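PDB 5BR9: tRNA threonylcarbamoyladenosine biosynthesis protein TsaB from Pseudomonas aeruginosa, which probably takes part, as a TsaB-subfamily member of the KAE1/TsaD family, in forming the threonylcarbamoyladenosine modification of tRNA. Local coordinates for residues V101-I106 with D198-L202; E130-Y136 with S148-P154. Residues are numbered along the deposited sequence.

Contact 1 of 2, residues V101-I106 with D198-L202; sequences VSDLAI and DLLSL
L202 lays its CD1 methyl over the first turn of helix 103-115, where it meets A105 C at 3.5 Å, A105 CB at 3.7 Å and I106 CG1 at 4.0 Å, while V101 CG1 sits 4.0 Å from L202 CD1. An m,t rotamer carries the leucine there. One helical turn earlier, L199, with chi1 t and chi2 p, brings its CD1 to 3.5 Å from V101 CB and 3.7 Å from I106 CD1; I106 is m,t. The closest CA pair is I106-L199, 5.4 Å apart. D198 rests its CB 3.8 Å from I106 O, and its carboxylate forms a salt bridge with R113.

V101 is extended (phi/psi -130/135) and ends strand 98-101; S102 is the N-cap, its chi1 t hydroxyl OG accepting weak bonds from L104 N (3.0 Å) and A105 N (3.4 Å). Residues 198-202 are regular helix, and the L199 side chain also packs on A14 of strand 12-16. The contact thus joins the strand-to-helix turn after the N-terminal sheet's outermost strand (within this chain) to helix 196-208, near the chain centre. Between the segments the chemistry is aliphatic, so hydrophobic burial and van der Waals packing, not polar pairing, hold this junction.

Contact 2 of 2, residues E130-Y136 with S148-P154; sequences EVYWGCY and SEAVLPP
Strands 131-136 and 148-152 run antiparallel, their axes 4.6 Å apart at 155°. V131 and L152 form a hydrogen-bonded pair, with V131 N to L152 O and L152 N to V131 O both 2.9 Å; Y132 and V151 are a non-hydrogen-bonded pair (CA-CA 4.3 Å); W133 and A150 pair through W133 N to A150 O at 2.8 Å and A150 N to W133 O at 3.0 Å. Beyond, a water bridges C135 N (2.7 Å) and S148 O (3.2 Å).

V131, W133, A150 and L152 share one face. W133, chi1 t and chi2 -97°, packs its indole on A121 and A123, with CD1 4.2 Å from L152 CD1 (m,t); its NE1 hydrogen-bonds to A158 O. On the other face Y132, chi1 m, places CD1 3.8 Å from V151 CB, V151 being p. E130, m and then an extended t, brings OE1 to 3.5 Å from V151 CG2.

E149, m,t with chi3 -14°, rises off the sheet, and Y136, chi1 m and chi2 -100°, donates from OH to E149 OE2 at 2.6 Å. S102 OG probably also hydrogen-bonds to that oxygen, and R72 makes a salt bridge to OE1. An ideal CB on G134 would crowd both E149 CG and the Y136 ring. This beta hairpin contributes strand 142-152, outermost within this chain, to the second mixed sheet, whose 3-2-1-4-5 strand order is that of the actin-like ATPase (ASKHA) fold.

The two contacts, with centres 16 Å apart, meet across helix 103-115. Along the chain contact 2 is nested within the loop closed by contact 1: strand 98-101 leads into this helix, the hairpin strands follow, and helix 196-208 returns much later. Contact 1 lies where strand 98-101 of the first mixed sheet passes into helix 103-115 and meets helix 196-208; contact 2 lies at the outermost strand, within this chain, of the second. They touch: S102 OG lies 2.5 Å from E149 OE2, a probable hydrogen bond, and A105 CB packs 3.3 Å from Y136 CE1. The helix start is therefore shared between the two sheets, consistent with a junction between the paired halves of an ASKHA fold.

Contact 1 of 2, residues V101-I106 with D198-L202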
ATOM      1  N   VAL A 101      10.240   8.681   7.630  1.00 21.32           N
ATOM      2  CA  VAL A 101      10.449   9.313   8.919  1.00 20.47           C
ATOM      3  C   VAL A 101       9.705   8.539  10.000  1.00 28.66           C
ATOM      4  O   VAL A 101       8.535   8.157   9.835  1.00 24.01           O
ATOM      5  CB  VAL A 101       9.998  10.787   8.901  1.00 27.16           C
ATOM      6  CG1 VAL A 101      10.139  11.406  10.274  1.00 23.79           C
ATOM      7  CG2 VAL A 101      10.781  11.584   7.871  1.00 30.43           C
ATOM      8  N   SER A 102      10.393   8.315  11.109  1.00 20.13           N
ATOM      9  CA  SER A 102       9.821   7.578  12.207  1.00 19.95           C
ATOM     10  C   SER A 102       8.653   8.297  12.847  1.00 18.84           C
ATOM     11  O   SER A 102       8.735   9.476  13.150  1.00 24.70           O
ATOM     12  CB  SER A 102      10.891   7.303  13.277  1.00 19.49           C
ATOM     13  OG  SER A 102      10.264   6.847  14.452  1.00 21.88           O
ATOM     14  N   ASP A 103       7.584   7.558  13.125  1.00 25.63           N
ATOM     15  CA  ASP A 103       6.465   8.128  13.842  1.00 24.44           C
ATOM     16  C   ASP A 103       6.761   8.432  15.312  1.00 24.99           C
ATOM     17  O   ASP A 103       6.105   9.287  15.904  1.00 25.43           O
ATOM     18  CB  ASP A 103       5.253   7.215  13.717  1.00 20.48           C
ATOM     19  CG  ASP A 103       4.512   7.449  12.398  1.00 26.99           C
ATOM     20  OD1 ASP A 103       4.642   6.642  11.466  1.00 25.65           O
ATOM     21  OD2 ASP A 103       3.792   8.458  12.301  1.00 28.12           O
ATOM     22  N   LEU A 104       7.748   7.755  15.897  1.00 25.38           N
ATOM     23  CA  LEU A 104       8.202   8.103  17.254  1.00 21.38           C
ATOM     24  C   LEU A 104       8.863   9.494  17.235  1.00 21.14           C
ATOM     25  O   LEU A 104       8.588  10.339  18.098  1.00 24.63           O
ATOM     26  CB  LEU A 104       9.179   7.024  17.794  1.00 20.66           C
ATOM     27  CG  LEU A 104       8.549   5.640  18.066  1.00 25.82           C
ATOM     28  CD1 LEU A 104       9.585   4.538  18.176  1.00 20.00           C
ATOM     29  CD2 LEU A 104       7.666   5.648  19.329  1.00 19.54           C
ATOM     30  N   ALA A 105       9.700   9.748  16.227  1.00 25.97           N
ATOM     31  CA  ALA A 105      10.292  11.083  16.045  1.00 22.99           C
ATOM     32  C   ALA A 105       9.204  12.121  15.818  1.00 30.88           C
ATOM     33  O   ALA A 105       9.248  13.208  16.405  1.00 26.02           O
ATOM     34  CB  ALA A 105      11.294  11.097  14.877  1.00 17.39           C
ATOM     35  N   ILE A 106       8.208  11.782  14.999  1.00 18.14           N
ATOM     36  CA  ILE A 106       7.163  12.757  14.707  1.00 27.77           C
ATOM     37  C   ILE A 106       6.438  13.167  15.994  1.00 24.02           C
ATOM     38  O   ILE A 106       6.171  14.356  16.226  1.00 22.85           O
ATOM     39  CB  ILE A 106       6.185  12.221  13.656  1.00 24.91           C
ATOM     40  CG1 ILE A 106       6.923  11.957  12.347  1.00 20.50           C
ATOM     41  CG2 ILE A 106       5.067  13.213  13.436  1.00 22.84           C
ATOM     42  CD1 ILE A 106       6.115  11.125  11.367  1.00 22.73           C
ATOM     43  N   ASP A 198       4.467  18.151  11.886  1.00 23.11           N
ATOM     44  CA  ASP A 198       5.737  17.875  12.550  1.00 28.80           C
ATOM     45  C   ASP A 198       6.581  16.898  11.732  1.00 30.48           C
ATOM     46  O   ASP A 198       7.819  16.961  11.759  1.00 24.25           O
ATOM     47  CB  ASP A 198       5.470  17.370  13.966  1.00 25.98           C
ATOM     48  CG  ASP A 198       4.583  18.330  14.741  1.00 33.85           C
ATOM     49  OD1 ASP A 198       5.053  19.450  15.065  1.00 31.10           O
ATOM     50  OD2 ASP A 198       3.403  17.990  14.982  1.00 35.82           O
ATOM     51  N   LEU A 199       5.910  16.031  10.975  1.00 24.41           N
ATOM     52  CA  LEU A 199       6.589  15.217   9.965  1.00 25.20           C
ATOM     53  C   LEU A 199       7.297  16.127   8.964  1.00 24.12           C
ATOM     54  O   LEU A 199       8.442  15.885   8.590  1.00 24.55           O
ATOM     55  CB  LEU A 199       5.595  14.315   9.239  1.00 21.58           C
ATOM     56  CG  LEU A 199       6.067  13.656   7.936  1.00 19.70           C
ATOM     57  CD1 LEU A 199       7.243  12.769   8.204  1.00 16.78           C
ATOM     58  CD2 LEU A 199       4.931  12.831   7.346  1.00 21.31           C
ATOM     59  N   LEU A 200       6.602  17.188   8.560  1.00 25.16           N
ATOM     60  CA  LEU A 200       7.131  18.178   7.623  1.00 24.80           C
ATOM     61  C   LEU A 200       8.388  18.864   8.178  1.00 24.93           C
ATOM     62  O   LEU A 200       9.379  19.016   7.466  1.00 29.51           O
ATOM     63  CB  LEU A 200       6.047  19.211   7.291  1.00 23.27           C
ATOM     64  CG  LEU A 200       6.379  20.227   6.205  1.00 31.16           C
ATOM     65  CD1 LEU A 200       6.627  19.549   4.863  1.00 32.83           C
ATOM     66  CD2 LEU A 200       5.246  21.252   6.088  1.00 30.38           C
ATOM     67  N   SER A 201       8.367  19.242   9.451  1.00 26.24           N
ATOM     68  CA  SER A 201       9.567  19.786  10.102  1.00 20.98           C
ATOM     69  C   SER A 201      10.758  18.830   9.987  1.00 26.09           C
ATOM     70  O   SER A 201      11.857  19.219   9.546  1.00 30.67           O
ATOM     71  CB  SER A 201       9.294  20.075  11.580  1.00 27.37           C
ATOM     72  OG  SER A 201       8.229  21.000  11.711  1.00 37.87           O
ATOM     73  N   LEU A 202      10.529  17.576  10.356  1.00 23.37           N
ATOM     74  CA  LEU A 202      11.576  16.549  10.320  1.00 26.33           C
ATOM     75  C   LEU A 202      12.077  16.299   8.886  1.00 27.10           C
ATOM     76  O   LEU A 202      13.286  16.180   8.660  1.00 31.93           O
ATOM     77  CB  LEU A 202      11.059  15.244  10.966  1.00 26.53           C
ATOM     78  CG  LEU A 202      10.836  15.388  12.482  1.00 27.77           C
ATOM     79  CD1 LEU A 202      10.111  14.178  13.128  1.00 17.53           C
ATOM     80  CD2 LEU A 202      12.175  15.619  13.172  1.00 24.15           C
TER

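Contact 2 of 2, residues E130-Y136 with S148-P154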
ATOM      1  N   GLU A 130       3.427  -5.284  24.169  1.00 32.23           N
ATOM      2  CA  GLU A 130       4.667  -4.542  24.006  1.00 31.64           C
ATOM      3  C   GLU A 130       4.391  -3.131  23.501  1.00 33.99           C
ATOM      4  O   GLU A 130       3.301  -2.836  23.010  1.00 35.88           O
ATOM      5  CB  GLU A 130       5.613  -5.245  23.035  1.00 31.71           C
ATOM      6  CG  GLU A 130       6.092  -6.610  23.519  1.00 42.30           C
ATOM      7  CD  GLU A 130       7.117  -7.208  22.584  1.00 51.69           C
ATOM      8  OE1 GLU A 130       6.873  -7.237  21.355  1.00 54.57           O
ATOM      9  OE2 GLU A 130       8.169  -7.646  23.084  1.00 57.24           O
ATOM     10  N   VAL A 131       5.395  -2.268  23.621  1.00 27.31           N
ATOM     11  CA  VAL A 131       5.327  -0.925  23.078  1.00 23.94           C
ATOM     12  C   VAL A 131       6.542  -0.631  22.232  1.00 31.95           C
ATOM     13  O   VAL A 131       7.652  -1.079  22.532  1.00 27.93           O
ATOM     14  CB  VAL A 131       5.186   0.149  24.203  1.00 29.11           C
ATOM     15  CG1 VAL A 131       3.891  -0.021  24.976  1.00 24.44           C
ATOM     16  CG2 VAL A 131       6.376   0.067  25.163  1.00 26.69           C
ATOM     17  N   TYR A 132       6.331   0.182  21.202  1.00 29.59           N
ATOM     18  CA  TYR A 132       7.414   0.794  20.484  1.00 21.79           C
ATOM     19  C   TYR A 132       7.924   1.966  21.305  1.00 24.17           C
ATOM     20  O   TYR A 132       7.129   2.698  21.896  1.00 26.37           O
ATOM     21  CB  TYR A 132       6.945   1.252  19.115  1.00 25.17           C
ATOM     22  CG  TYR A 132       6.480   0.140  18.201  1.00 34.28           C
ATOM     23  CD1 TYR A 132       7.386  -0.763  17.648  1.00 34.89           C
ATOM     24  CD2 TYR A 132       5.134  -0.025  17.908  1.00 38.01           C
ATOM     25  CE1 TYR A 132       6.963  -1.781  16.798  1.00 34.47           C
ATOM     26  CE2 TYR A 132       4.704  -1.043  17.064  1.00 44.05           C
ATOM     27  CZ  TYR A 132       5.620  -1.923  16.517  1.00 42.83           C
ATOM     28  OH  TYR A 132       5.184  -2.932  15.674  1.00 49.73           O
ATOM     29  N   TRP A 133       9.250   2.127  21.348  1.00 23.95           N
ATOM     30  CA  TRP A 133       9.912   3.031  22.284  1.00 21.67           C
ATOM     31  C   TRP A 133      11.102   3.750  21.656  1.00 23.75           C
ATOM     32  O   TRP A 133      11.945   3.113  21.048  1.00 21.00           O
ATOM     33  CB  TRP A 133      10.363   2.234  23.506  1.00 22.72           C
ATOM     34  CG  TRP A 133      11.140   2.997  24.533  1.00 26.40           C
ATOM     35  CD1 TRP A 133      12.509   3.056  24.661  1.00 21.06           C
ATOM     36  CD2 TRP A 133      10.607   3.779  25.598  1.00 26.28           C
ATOM     37  NE1 TRP A 133      12.851   3.816  25.751  1.00 21.28           N
ATOM     38  CE2 TRP A 133      11.706   4.284  26.338  1.00 20.97           C
ATOM     39  CE3 TRP A 133       9.304   4.102  26.008  1.00 27.47           C
ATOM     40  CZ2 TRP A 133      11.541   5.099  27.457  1.00 24.08           C
ATOM     41  CZ3 TRP A 133       9.140   4.917  27.117  1.00 21.32           C
ATOM     42  CH2 TRP A 133      10.255   5.399  27.833  1.00 30.65           C
ATOM     43  N   GLY A 134      11.163   5.074  21.816  1.00 27.96           N
ATOM     44  CA  GLY A 134      12.262   5.878  21.300  1.00 20.10           C
ATOM     45  C   GLY A 134      12.358   7.205  22.032  1.00 29.27           C
ATOM     46  O   GLY A 134      11.357   7.907  22.215  1.00 26.34           O
ATOM     47  N   CYS A 135      13.558   7.533  22.494  1.00 19.40           N
ATOM     48  CA  CYS A 135      13.776   8.755  23.234  1.00 22.40           C
ATOM     49  C   CYS A 135      14.477   9.774  22.355  1.00 28.27           C
ATOM     50  O   CYS A 135      15.406   9.441  21.613  1.00 27.55           O
ATOM     51  CB  CYS A 135      14.578   8.491  24.507  1.00 26.65           C
ATOM     52  SG  CYS A 135      13.714   7.482  25.727  1.00 26.64           S
ATOM     53  N   TYR A 136      14.024  11.020  22.460  1.00 25.54           N
ATOM     54  CA  TYR A 136      14.440  12.072  21.551  1.00 27.18           C
ATOM     55  C   TYR A 136      14.838  13.315  22.329  1.00 28.54           C
ATOM     56  O   TYR A 136      14.288  13.579  23.398  1.00 25.23           O
ATOM     57  CB  TYR A 136      13.301  12.388  20.553  1.00 27.29           C
ATOM     58  CG  TYR A 136      13.144  11.319  19.496  1.00 23.60           C
ATOM     59  CD1 TYR A 136      13.678  11.501  18.226  1.00 20.75           C
ATOM     60  CD2 TYR A 136      12.488  10.108  19.773  1.00 22.79           C
ATOM     61  CE1 TYR A 136      13.567  10.525  17.244  1.00 23.28           C
ATOM     62  CE2 TYR A 136      12.363   9.104  18.781  1.00 23.06           C
ATOM     63  CZ  TYR A 136      12.908   9.334  17.518  1.00 27.65           C
ATOM     64  OH  TYR A 136      12.841   8.381  16.528  1.00 25.10           O
ATOM     65  N   SER A 148      18.651   3.946  20.118  1.00 39.09           N
ATOM     66  CA  SER A 148      17.890   3.365  19.027  1.00 43.81           C
ATOM     67  C   SER A 148      16.432   3.137  19.453  1.00 33.89           C
ATOM     68  O   SER A 148      16.091   3.186  20.642  1.00 35.20           O
ATOM     69  CB  SER A 148      18.542   2.065  18.542  1.00 52.08           C
ATOM     70  OG  SER A 148      18.276   1.855  17.166  1.00 46.80           O
ATOM     71  N   GLU A 149      15.585   2.876  18.466  1.00 26.52           N
ATOM     72  CA  GLU A 149      14.184   2.565  18.699  1.00 30.46           C
ATOM     73  C   GLU A 149      14.118   1.093  19.000  1.00 26.02           C
ATOM     74  O   GLU A 149      15.039   0.350  18.651  1.00 28.21           O
ATOM     75  CB  GLU A 149      13.305   2.922  17.485  1.00 23.98           C
ATOM     76  CG  GLU A 149      13.248   4.416  17.224  1.00 30.50           C
ATOM     77  CD  GLU A 149      12.348   4.812  16.047  1.00 33.24           C
ATOM     78  OE1 GLU A 149      11.946   3.951  15.229  1.00 34.62           O
ATOM     79  OE2 GLU A 149      12.084   6.021  15.927  1.00 34.57           O
ATOM     80  N   ALA A 150      13.081   0.694  19.723  1.00 25.15           N
ATOM     81  CA  ALA A 150      12.926  -0.696  20.122  1.00 26.73           C
ATOM     82  C   ALA A 150      11.457  -1.015  20.329  1.00 25.89           C
ATOM     83  O   ALA A 150      10.633  -0.107  20.489  1.00 34.28           O
ATOM     84  CB  ALA A 150      13.716  -0.962  21.400  1.00 27.32           C
ATOM     85  N   VAL A 151      11.130  -2.303  20.317  1.00 28.31           N
ATOM     86  CA  VAL A 151       9.811  -2.774  20.714  1.00 27.41           C
ATOM     87  C   VAL A 151      10.031  -3.643  21.942  1.00 30.38           C
ATOM     88  O   VAL A 151      10.792  -4.590  21.908  1.00 33.76           O
ATOM     89  CB  VAL A 151       9.097  -3.505  19.567  1.00 39.17           C
ATOM     90  CG1 VAL A 151       9.984  -4.584  18.982  1.00 37.74           C
ATOM     91  CG2 VAL A 151       7.763  -4.096  20.046  1.00 30.05           C
ATOM     92  N   LEU A 152       9.362  -3.311  23.037  1.00 37.04           N
ATOM     93  CA  LEU A 152       9.754  -3.819  24.346  1.00 35.00           C
ATOM     94  C   LEU A 152       8.561  -4.031  25.253  1.00 34.49           C
ATOM     95  O   LEU A 152       7.597  -3.272  25.173  1.00 31.41           O
ATOM     96  CB  LEU A 152      10.695  -2.821  25.028  1.00 33.39           C
ATOM     97  CG  LEU A 152      12.050  -2.453  24.435  1.00 33.21           C
ATOM     98  CD1 LEU A 152      12.537  -1.144  25.061  1.00 30.72           C
ATOM     99  CD2 LEU A 152      13.050  -3.560  24.680  1.00 31.29           C
ATOM    100  N   PRO A 153       8.648  -5.023  26.165  1.00 40.30           N
ATOM    101  CA  PRO A 153       7.725  -5.035  27.301  1.00 34.74           C
ATOM    102  C   PRO A 153       7.904  -3.709  28.034  1.00 31.44           C
ATOM    103  O   PRO A 153       9.032  -3.244  28.181  1.00 30.07           O
ATOM    104  CB  PRO A 153       8.216  -6.196  28.164  1.00 37.19           C
ATOM    105  CG  PRO A 153       9.099  -6.996  27.290  1.00 37.87           C
ATOM    106  CD  PRO A 153       9.698  -6.044  26.303  1.00 38.36           C
ATOM    107  N   PRO A 154       6.811  -3.106  28.489  1.00 26.70           N
ATOM    108  CA  PRO A 154       6.902  -1.822  29.184  1.00 25.80           C
ATOM    109  C   PRO A 154       7.872  -1.852  30.377  1.00 28.95           C
ATOM    110  O   PRO A 154       8.505  -0.830  30.677  1.00 29.34           O
ATOM    111  CB  PRO A 154       5.459  -1.568  29.631  1.00 31.02           C
ATOM    112  CG  PRO A 154       4.800  -2.929  29.599  1.00 39.24           C
ATOM    113  CD  PRO A 154       5.440  -3.634  28.451  1.00 30.96           C
TER
HETATM  114  O   HOH W   1      15.762   5.912  22.250  1.00 30.02           O